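PDB 6IDY: lipase aflb from Neosartorya fumigata, which probably hydrolyses the ester bonds of lipids. Local coordinates for residues K58-V63 with F67-S72; R86-L89 with L93-A96. All coordinates share one frame; numbering follows the deposited sequence.

Interaction 1: K58-V63 with F67-S72; sequences KDAKSV and FDKIQS
Val63 and Phe67 lie side by side and point the same way, one turn apart at the start of helix 63-73. The apolar packing is close here. Val63 CG1 touches the rim of the phenyl ring, 3.7 Å from Phe67 CE2. That branch stands anti to the backbone N of Val63 (chi1 173°), which sends it to the ring while CG2 takes the place beside the N. Beneath the side chains, Phe67 N donates to Val63 O at 3.1 Å. The same oxygen lies 3.4 Å from Phe67 CD2, oblique to the ring. Leu408 of helix 405-412 and Val398 also pack on both side chains, and the ring of Tyr359 meets that of Phe67.

The arrangement is a loop returning along the helix it leads into. Ser62 is the N-cap. Lys69, two turns into the helix, reaches back to the loop before the cap. Its chain is extended until a final bend (chi4 -69°) brings NZ to Lys58 O at 2.7 Å. NZ meets that carbonyl almost head-on, with a C=O...N angle of 171°. Val91 O accepts a second hydrogen bond from NZ, so two main-chain carbonyls hold the ammonium group. Lys69 CE lies 3.3 Å from Lys58 O. Against Ala60 the packing is looser, with Lys69 CE 4.0 Å from Ala60 N. Asp59 is buried but turns its carboxylate elsewhere, to a salt bridge with Lys47 and a hydrogen bond with Ser56 N. The solvent side is loose by contrast. The exposed Lys58 side chain leads away from the helix and is poorly ordered.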
ATOM      1  N   LYS A  58     -25.741 -14.306  -4.720  1.00 53.63           N
ATOM      2  CA  LYS A  58     -25.164 -13.635  -3.553  1.00 50.62           C
ATOM      3  C   LYS A  58     -24.230 -12.488  -3.940  1.00 49.19           C
ATOM      4  O   LYS A  58     -23.953 -11.645  -3.093  1.00 47.08           O
ATOM      5  CB  LYS A  58     -24.449 -14.637  -2.624  1.00 52.93           C
ATOM      6  CG  LYS A  58     -25.355 -15.750  -2.109  1.00 71.31           C
ATOM      7  CD  LYS A  58     -25.346 -15.854  -0.591  1.00 81.68           C
ATOM      8  CE  LYS A  58     -26.350 -16.868  -0.089  1.00 92.85           C
ATOM      9  NZ  LYS A  58     -27.750 -16.371  -0.197  1.00102.37           N
ATOM     10  N   ASP A  59     -23.751 -12.448  -5.207  1.00 43.13           N
ATOM     11  CA  ASP A  59     -22.838 -11.411  -5.703  1.00 41.03           C
ATOM     12  C   ASP A  59     -23.454 -10.023  -5.724  1.00 42.61           C
ATOM     13  O   ASP A  59     -24.672  -9.887  -5.822  1.00 42.45           O
ATOM     14  CB  ASP A  59     -22.303 -11.766  -7.100  1.00 43.33           C
ATOM     15  CG  ASP A  59     -21.333 -12.930  -7.131  1.00 56.21           C
ATOM     16  OD1 ASP A  59     -20.512 -13.045  -6.196  1.00 58.07           O
ATOM     17  OD2 ASP A  59     -21.376 -13.710  -8.106  1.00 60.79           O
ATOM     18  N   ALA A  60     -22.607  -8.988  -5.618  1.00 37.70           N
ATOM     19  CA  ALA A  60     -23.057  -7.601  -5.657  1.00 36.65           C
ATOM     20  C   ALA A  60     -23.472  -7.274  -7.092  1.00 40.01           C
ATOM     21  O   ALA A  60     -22.705  -7.522  -8.022  1.00 40.20           O
ATOM     22  CB  ALA A  60     -21.947  -6.673  -5.192  1.00 35.74           C
ATOM     23  N   LYS A  61     -24.721  -6.826  -7.270  1.00 35.76           N
ATOM     24  CA  LYS A  61     -25.288  -6.465  -8.571  1.00 35.76           C
ATOM     25  C   LYS A  61     -24.902  -5.033  -8.933  1.00 39.76           C
ATOM     26  O   LYS A  61     -24.927  -4.657 -10.108  1.00 40.76           O
ATOM     27  CB  LYS A  61     -26.819  -6.597  -8.547  1.00 37.74           C
ATOM     28  CG  LYS A  61     -27.310  -8.033  -8.550  1.00 39.79           C
ATOM     29  CD  LYS A  61     -28.826  -8.109  -8.435  1.00 44.43           C
ATOM     30  CE  LYS A  61     -29.327  -9.531  -8.343  1.00 43.80           C
ATOM     31  NZ  LYS A  61     -28.934 -10.173  -7.059  1.00 44.28           N
ATOM     32  N   SER A  62     -24.562  -4.236  -7.912  1.00 34.59           N
ATOM     33  CA  SER A  62     -24.196  -2.837  -8.048  1.00 33.54           C
ATOM     34  C   SER A  62     -23.143  -2.443  -7.003  1.00 36.85           C
ATOM     35  O   SER A  62     -22.818  -3.234  -6.114  1.00 35.87           O
ATOM     36  CB  SER A  62     -25.437  -1.970  -7.872  1.00 36.36           C
ATOM     37  OG  SER A  62     -25.864  -2.047  -6.525  1.00 40.84           O
ATOM     38  N   VAL A  63     -22.648  -1.200  -7.107  1.00 33.18           N
ATOM     39  CA  VAL A  63     -21.661  -0.601  -6.214  1.00 32.23           C
ATOM     40  C   VAL A  63     -22.266  -0.436  -4.807  1.00 37.27           C
ATOM     41  O   VAL A  63     -21.589  -0.723  -3.821  1.00 37.15           O
ATOM     42  CB  VAL A  63     -21.130   0.733  -6.810  1.00 35.36           C
ATOM     43  CG1 VAL A  63     -20.218   1.465  -5.829  1.00 34.33           C
ATOM     44  CG2 VAL A  63     -20.408   0.487  -8.134  1.00 34.72           C
ATOM     45  N   PHE A  67     -21.061  -1.965  -1.024  1.00 30.10           N
ATOM     46  CA  PHE A  67     -20.922  -1.156   0.186  1.00 29.24           C
ATOM     47  C   PHE A  67     -21.832  -1.641   1.300  1.00 32.90           C
ATOM     48  O   PHE A  67     -21.422  -1.602   2.462  1.00 31.79           O
ATOM     49  CB  PHE A  67     -21.133   0.339  -0.093  1.00 31.03           C
ATOM     50  CG  PHE A  67     -19.917   1.039  -0.647  1.00 32.09           C
ATOM     51  CD1 PHE A  67     -18.777   1.211   0.133  1.00 34.90           C
ATOM     52  CD2 PHE A  67     -19.918   1.547  -1.937  1.00 35.03           C
ATOM     53  CE1 PHE A  67     -17.652   1.863  -0.379  1.00 35.38           C
ATOM     54  CE2 PHE A  67     -18.797   2.213  -2.445  1.00 37.47           C
ATOM     55  CZ  PHE A  67     -17.670   2.362  -1.664  1.00 34.99           C
ATOM     56  N   ASP A  68     -23.048  -2.135   0.950  1.00 30.12           N
ATOM     57  CA  ASP A  68     -24.000  -2.700   1.912  1.00 30.12           C
ATOM     58  C   ASP A  68     -23.376  -3.929   2.587  1.00 33.47           C
ATOM     59  O   ASP A  68     -23.512  -4.092   3.798  1.00 33.37           O
ATOM     60  CB  ASP A  68     -25.341  -3.059   1.237  1.00 32.82           C
ATOM     61  CG  ASP A  68     -26.221  -1.883   0.837  1.00 38.55           C
ATOM     62  OD1 ASP A  68     -25.926  -0.746   1.253  1.00 38.48           O
ATOM     63  OD2 ASP A  68     -27.201  -2.102   0.108  1.00 44.79           O
ATOM     64  N   LYS A  69     -22.650  -4.758   1.811  1.00 29.53           N
ATOM     65  CA  LYS A  69     -21.940  -5.931   2.326  1.00 29.39           C
ATOM     66  C   LYS A  69     -20.808  -5.499   3.263  1.00 33.09           C
ATOM     67  O   LYS A  69     -20.644  -6.106   4.316  1.00 32.73           O
ATOM     68  CB  LYS A  69     -21.373  -6.780   1.186  1.00 31.17           C
ATOM     69  CG  LYS A  69     -22.431  -7.512   0.388  1.00 31.97           C
ATOM     70  CD  LYS A  69     -21.807  -8.263  -0.768  1.00 31.48           C
ATOM     71  CE  LYS A  69     -22.846  -8.928  -1.629  1.00 33.21           C
ATOM     72  NZ  LYS A  69     -23.496 -10.055  -0.915  1.00 31.52           N
ATOM     73  N   ILE A  70     -20.033  -4.456   2.882  1.00 30.25           N
ATOM     74  CA  ILE A  70     -18.938  -3.921   3.712  1.00 29.80           C
ATOM     75  C   ILE A  70     -19.508  -3.380   5.042  1.00 33.60           C
ATOM     76  O   ILE A  70     -18.993  -3.722   6.107  1.00 32.45           O
ATOM     77  CB  ILE A  70     -18.060  -2.883   2.949  1.00 32.57           C
ATOM     78  CG1 ILE A  70     -17.347  -3.546   1.737  1.00 32.81           C
ATOM     79  CG2 ILE A  70     -17.034  -2.209   3.899  1.00 32.68           C
ATOM     80  CD1 ILE A  70     -16.685  -2.574   0.730  1.00 35.74           C
ATOM     81  N   GLN A  71     -20.612  -2.601   4.972  1.00 31.00           N
ATOM     82  CA  GLN A  71     -21.297  -2.033   6.141  1.00 30.91           C
ATOM     83  C   GLN A  71     -21.879  -3.113   7.070  1.00 35.26           C
ATOM     84  O   GLN A  71     -21.956  -2.903   8.282  1.00 34.17           O
ATOM     85  CB  GLN A  71     -22.348  -0.995   5.716  1.00 32.98           C
ATOM     86  CG  GLN A  71     -21.669   0.261   5.156  1.00 56.84           C
ATOM     87  CD  GLN A  71     -22.572   1.453   5.031  1.00 80.46           C
ATOM     88  OE1 GLN A  71     -22.636   2.301   5.927  1.00 77.77           O
ATOM     89  NE2 GLN A  71     -23.268   1.556   3.906  1.00 71.71           N
ATOM     90  N   SER A  72     -22.216  -4.291   6.506  1.00 32.37           N
ATOM     91  CA  SER A  72     -22.696  -5.456   7.248  1.00 32.98           C
ATOM     92  C   SER A  72     -21.546  -6.027   8.103  1.00 35.48           C
ATOM     93  O   SER A  72     -21.782  -6.479   9.224  1.00 34.60           O
ATOM     94  CB  SER A  72     -23.217  -6.519   6.284  1.00 37.71           C
ATOM     95  OG  SER A  72     -23.589  -7.701   6.976  1.00 52.96           O
TER

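Interaction 2: R86-L89 with L93-A96; sequences REIL and LIPA
Ile88 divides its side chain between Leu93 and Ile94, the two residues that carry the other half of this buried contact. Its CD1 end meets one methyl of Leu93, with Ile88 CD1 3.5 Å from Leu93 CD2. Its short branch goes to the other neighbour. Ile88 CG2 fits into the elbow of Ile94, 3.6 Å from Ile94 CG1 and 3.8 Å from Ile94 CD1. In both pairs the side chains meet at a slant rather than end-on. Ile94 CG1 stands anti to the carbonyl carbon, beside the backbone N (chi1 -35°), and this places it against Ile88 CG2. Leu89 adds a lighter touch, its CD2 lying 4.3 Å from Ile94 CG1.

One backbone bond closes the turn under these side chains. Leu93 N donates to Ile88 O at 3.1 Å, and the carbonyl points almost straight at the donor (C=O...N 176°). The bond runs back over five residues at the end of helix 81-90. Together with the apolar pairing of Ile88 and Leu93, it is consistent with a Schellman motif. Leu93 CB lies 3.4 Å from the same Ile88 O, which is thus covered by carbon as well as bonded.

Other helices complete the hollows. Leu93 also packs on Ala66 and Ile70 of helix 63-73 and on Leu409 of helix 405-412. Ile94 rests on Leu99 and Leu102 of helix 96-103, where Pro95 is the N-cap. Leu89 also reaches Ile40 of helix 31-47. The chain therefore turns from one helix to the next inside a bundle. Side chain to side chain, this contact is wholly aliphatic. Its fit rests on shape and burial, and the one hydrogen bond between the two segments satisfies a carbonyl near the helix end.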
ATOM      1  N   ARG A  86     -12.006 -12.809   6.920  1.00 29.64           N
ATOM      2  CA  ARG A  86     -12.967 -13.907   7.048  1.00 30.67           C
ATOM      3  C   ARG A  86     -14.361 -13.495   6.535  1.00 35.52           C
ATOM      4  O   ARG A  86     -14.975 -14.247   5.783  1.00 36.61           O
ATOM      5  CB  ARG A  86     -13.048 -14.377   8.515  1.00 31.76           C
ATOM      6  CG  ARG A  86     -13.957 -15.590   8.736  1.00 46.45           C
ATOM      7  CD  ARG A  86     -14.676 -15.524  10.074  1.00 61.82           C
ATOM      8  NE  ARG A  86     -13.996 -16.307  11.107  1.00 75.59           N
ATOM      9  CZ  ARG A  86     -13.173 -15.801  12.020  1.00 92.34           C
ATOM     10  NH1 ARG A  86     -12.911 -14.498  12.041  1.00 80.81           N
ATOM     11  NH2 ARG A  86     -12.600 -16.593  12.917  1.00 79.16           N
ATOM     12  N   GLU A  87     -14.850 -12.317   6.949  1.00 31.87           N
ATOM     13  CA  GLU A  87     -16.186 -11.814   6.606  1.00 32.38           C
ATOM     14  C   GLU A  87     -16.355 -11.422   5.136  1.00 37.32           C
ATOM     15  O   GLU A  87     -17.474 -11.493   4.631  1.00 36.65           O
ATOM     16  CB  GLU A  87     -16.606 -10.664   7.533  1.00 33.11           C
ATOM     17  CG  GLU A  87     -16.854 -11.081   8.975  1.00 41.72           C
ATOM     18  CD  GLU A  87     -17.835 -12.220   9.179  1.00 66.06           C
ATOM     19  OE1 GLU A  87     -18.945 -12.166   8.604  1.00 61.62           O
ATOM     20  OE2 GLU A  87     -17.487 -13.171   9.916  1.00 63.92           O
ATOM     21  N   ILE A  88     -15.249 -11.030   4.457  1.00 34.62           N
ATOM     22  CA  ILE A  88     -15.176 -10.685   3.032  1.00 34.85           C
ATOM     23  C   ILE A  88     -15.789 -11.829   2.189  1.00 39.32           C
ATOM     24  O   ILE A  88     -16.582 -11.574   1.279  1.00 37.96           O
ATOM     25  CB  ILE A  88     -13.687 -10.357   2.677  1.00 37.80           C
ATOM     26  CG1 ILE A  88     -13.319  -8.882   3.015  1.00 38.18           C
ATOM     27  CG2 ILE A  88     -13.274 -10.725   1.252  1.00 39.52           C
ATOM     28  CD1 ILE A  88     -13.939  -7.787   2.196  1.00 48.79           C
ATOM     29  N   LEU A  89     -15.464 -13.084   2.538  1.00 38.31           N
ATOM     30  CA  LEU A  89     -16.027 -14.238   1.843  1.00 39.85           C
ATOM     31  C   LEU A  89     -17.389 -14.655   2.384  1.00 43.09           C
ATOM     32  O   LEU A  89     -18.238 -15.069   1.596  1.00 44.10           O
ATOM     33  CB  LEU A  89     -15.053 -15.422   1.806  1.00 40.68           C
ATOM     34  CG  LEU A  89     -13.876 -15.324   0.821  1.00 46.12           C
ATOM     35  CD1 LEU A  89     -13.085 -16.600   0.818  1.00 46.88           C
ATOM     36  CD2 LEU A  89     -14.346 -15.037  -0.614  1.00 49.94           C
ATOM     37  N   LEU A  93     -18.704 -11.084  -0.958  1.00 32.60           N
ATOM     38  CA  LEU A  93     -18.279  -9.869  -1.654  1.00 31.77           C
ATOM     39  C   LEU A  93     -17.436 -10.155  -2.908  1.00 35.10           C
ATOM     40  O   LEU A  93     -17.521  -9.403  -3.882  1.00 35.13           O
ATOM     41  CB  LEU A  93     -17.523  -8.934  -0.681  1.00 30.71           C
ATOM     42  CG  LEU A  93     -17.243  -7.495  -1.144  1.00 34.56           C
ATOM     43  CD1 LEU A  93     -18.507  -6.685  -1.240  1.00 34.77           C
ATOM     44  CD2 LEU A  93     -16.326  -6.794  -0.188  1.00 36.93           C
ATOM     45  N   ILE A  94     -16.637 -11.234  -2.891  1.00 30.48           N
ATOM     46  CA  ILE A  94     -15.747 -11.534  -4.008  1.00 30.05           C
ATOM     47  C   ILE A  94     -16.365 -12.554  -4.966  1.00 34.89           C
ATOM     48  O   ILE A  94     -16.569 -13.709  -4.585  1.00 34.16           O
ATOM     49  CB  ILE A  94     -14.305 -11.924  -3.572  1.00 32.31           C
ATOM     50  CG1 ILE A  94     -13.812 -11.149  -2.310  1.00 31.68           C
ATOM     51  CG2 ILE A  94     -13.311 -11.782  -4.743  1.00 33.44           C
ATOM     52  CD1 ILE A  94     -13.819  -9.529  -2.346  1.00 31.67           C
ATOM     53  N   PRO A  95     -16.667 -12.139  -6.220  1.00 32.62           N
ATOM     54  CA  PRO A  95     -17.211 -13.105  -7.185  1.00 33.47           C
ATOM     55  C   PRO A  95     -16.126 -14.048  -7.695  1.00 37.20           C
ATOM     56  O   PRO A  95     -14.930 -13.759  -7.558  1.00 34.76           O
ATOM     57  CB  PRO A  95     -17.810 -12.231  -8.295  1.00 35.42           C
ATOM     58  CG  PRO A  95     -17.210 -10.899  -8.130  1.00 39.16           C
ATOM     59  CD  PRO A  95     -16.462 -10.812  -6.834  1.00 33.83           C
ATOM     60  N   ALA A  96     -16.562 -15.183  -8.271  1.00 35.78           N
ATOM     61  CA  ALA A  96     -15.726 -16.264  -8.798  1.00 35.80           C
ATOM     62  C   ALA A  96     -14.643 -15.816  -9.776  1.00 39.00           C
ATOM     63  O   ALA A  96     -13.513 -16.275  -9.650  1.00 38.09           O
ATOM     64  CB  ALA A  96     -16.599 -17.344  -9.423  1.00 37.48           C
TER

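Overall arrangement
The two contacts follow each other along the chain, and their centres are about 10 Å apart. They touch directly. The aliphatic part of Lys69 lies against Leu93, with Lys69 CD 3.7 Å from Leu93 CD1. Ile70 CG1 is 3.9 Å from Leu93 CD2, and Asp59 OD1 is 3.4 Å from Pro95 CA. Helix 405-412 packs on both, tying this N-terminal helical part to a late segment of the chain. Interactions 1 and 2 lie about 23 and 20 Å from the chain centre (centre to centre), on the same side. Neither includes a residue of the calcium site formed by Asp255, Ala377, His380 and Gly382.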